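Packaging enzyme P4 (Pseudomonas phage phi6, PDB 4BLO) hydrolyses nucleoside triphosphates as a hexameric RecA-like helicase and probably uses that energy to package viral RNA into the phage procapsid. Local coordinates at residues Ile134-Asn137 with Glu138-Pro142. Sequence-based numbering, arbitrary orientation.
With ADP (adenosine-5'-diphosphate), chain B.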
# COMPACT_ATOMS: atom_id res chain seq x y z
N ILE L 134 24.06 13.23 24.81
CA ILE L 134 25.30 13.61 25.51
C ILE L 134 25.76 14.98 25.01
O ILE L 134 26.01 15.86 25.83
CB ILE L 134 26.38 12.50 25.34
CG1 ILE L 134 26.26 11.44 26.46
CG2 ILE L 134 27.82 13.03 25.18
CD1 ILE L 134 26.51 11.92 27.99
N THR L 135 25.83 15.17 23.67
CA THR L 135 26.24 16.42 23.04
C THR L 135 25.26 17.54 23.42
O THR L 135 25.70 18.63 23.79
CB THR L 135 26.34 16.26 21.52
OG1 THR L 135 27.29 15.23 21.24
CG2 THR L 135 26.77 17.54 20.81
N LEU L 136 23.94 17.23 23.38
CA LEU L 136 22.90 18.17 23.73
C LEU L 136 23.07 18.73 25.17
O LEU L 136 23.04 19.94 25.36
CB LEU L 136 21.52 17.51 23.55
CG LEU L 136 20.30 18.33 24.00
CD1 LEU L 136 20.14 19.61 23.17
CD2 LEU L 136 19.05 17.51 23.94
N ASN L 137 23.27 17.85 26.16
CA ASN L 137 23.30 18.29 27.54
C ASN L 137 24.67 18.75 28.02
O ASN L 137 24.73 19.71 28.81
CB ASN L 137 22.72 17.22 28.45
CG ASN L 137 21.24 17.01 28.18
OD1 ASN L 137 20.37 17.73 28.68
ND2 ASN L 137 20.91 16.10 27.27
N GLU L 138 25.77 18.14 27.54
CA GLU L 138 27.12 18.53 27.96
C GLU L 138 27.67 19.68 27.13
O GLU L 138 28.12 20.66 27.73
CB GLU L 138 28.10 17.36 27.90
CG GLU L 138 27.84 16.29 28.94
CD GLU L 138 28.91 15.22 29.03
OE1 GLU L 138 29.51 14.86 27.98
OE2 GLU L 138 29.14 14.72 30.15
N LYS L 139 27.69 19.54 25.78
CA LYS L 139 28.25 20.56 24.88
C LYS L 139 27.27 21.70 24.62
O LYS L 139 27.68 22.84 24.76
CB LYS L 139 28.77 19.94 23.55
CG LYS L 139 30.10 19.15 23.73
CD LYS L 139 30.43 18.25 22.54
CE LYS L 139 30.06 16.79 22.79
NZ LYS L 139 30.24 15.91 21.59
N LEU L 140 25.98 21.44 24.31
CA LEU L 140 25.04 22.52 24.03
C LEU L 140 24.50 23.26 25.26
O LEU L 140 24.36 24.47 25.17
CB LEU L 140 23.91 22.06 23.13
CG LEU L 140 24.30 21.59 21.71
CD1 LEU L 140 23.14 20.80 21.08
CD2 LEU L 140 24.74 22.73 20.83
N ARG L 141 24.24 22.60 26.41
CA ARG L 141 23.72 23.22 27.68
C ARG L 141 22.43 24.06 27.43
O ARG L 141 22.49 25.28 27.58
CB ARG L 141 24.83 24.17 28.25
CG ARG L 141 26.26 23.61 28.34
CD ARG L 141 26.54 22.79 29.59
NE ARG L 141 26.65 23.57 30.82
CZ ARG L 141 25.63 23.87 31.63
NH1 ARG L 141 24.39 23.53 31.30
NH2 ARG L 141 25.84 24.53 32.76
N PRO L 142 21.27 23.46 27.05
CA PRO L 142 20.05 24.28 26.82
C PRO L 142 19.40 24.83 28.08
O PRO L 142 19.55 24.23 29.14
CB PRO L 142 19.11 23.32 26.13
CG PRO L 142 19.81 22.01 26.16
CD PRO L 142 21.04 22.02 26.84
PB ADP B . 21.99 8.87 21.59
O1B ADP B . 22.52 9.28 20.20
O2B ADP B . 21.19 10.03 22.19
O3B ADP B . 21.11 7.65 21.48
PA ADP B . 23.62 8.97 24.03
O1A ADP B . 22.42 8.73 24.96
O2A ADP B . 23.95 10.41 24.03
O3A ADP B . 23.23 8.52 22.54
O5' ADP B . 24.87 8.14 24.52
C5' ADP B . 25.92 7.78 23.60
C4' ADP B . 27.05 7.10 24.33
O4' ADP B . 26.57 5.87 24.92
C3' ADP B . 28.21 6.68 23.43
O3' ADP B . 29.13 7.74 23.22
C2' ADP B . 28.80 5.49 24.19
O2' ADP B . 29.71 5.88 25.21
C1' ADP B . 27.54 4.85 24.79
N9 ADP B . 26.98 3.75 24.00
C8 ADP B . 25.86 3.76 23.22
N7 ADP B . 25.60 2.62 22.62
C5 ADP B . 26.64 1.80 23.04
C6 ADP B . 26.96 0.45 22.75
N6 ADP B . 26.27 -0.31 21.90
N1 ADP B . 28.06 -0.08 23.35
C2 ADP B . 28.79 0.70 24.15
N3 ADP B . 28.60 1.98 24.48
C4 ADP B . 27.50 2.48 23.89
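The Walker A P-loop of this RecA-type ATPase core runs into helix 132-140, which leads here from the nucleotide to its own end. Ile-134, in the first turn of the helix, gives its backbone N to O2A of the ADP alpha-phosphate in a hydrogen bond of 2.9 Å. Its carbonyl O accepts the N of Glu-138, one turn on, at 2.9 Å and nearly straight. The helix then widens into a pi-type turn. Thr-135 O takes Leu-140 N, five residues on, at 2.9 Å, with Lys-139 N only a weak second donor. On the same flank the Lys-139 chain, bent at chi3 (-100°), folds back along Thr-135. It donates a hydrogen bond from NZ to Thr-135 OG1 at 3.0 Å, a hydroxyl also hydrogen-bonded to Gly-131 O of the P-loop. Leu-136 faces the central sheet, packing on Ala-185 and Val-228 of neighbouring strands. Its CG stands anti to the backbone N (chi1 175°), and chi2 then turns CD1 toward Leu-140, whose CD1 it meets at 3.8 Å. The helix ends at Arg-141, whose phi is positive and whose N makes only a weak bond to Leu-136 O. The Pro-142 ring crosses the Leu-136 side chain at about a right angle, and Pro-142 CG lies 3.8 Å from Leu-136 CD1.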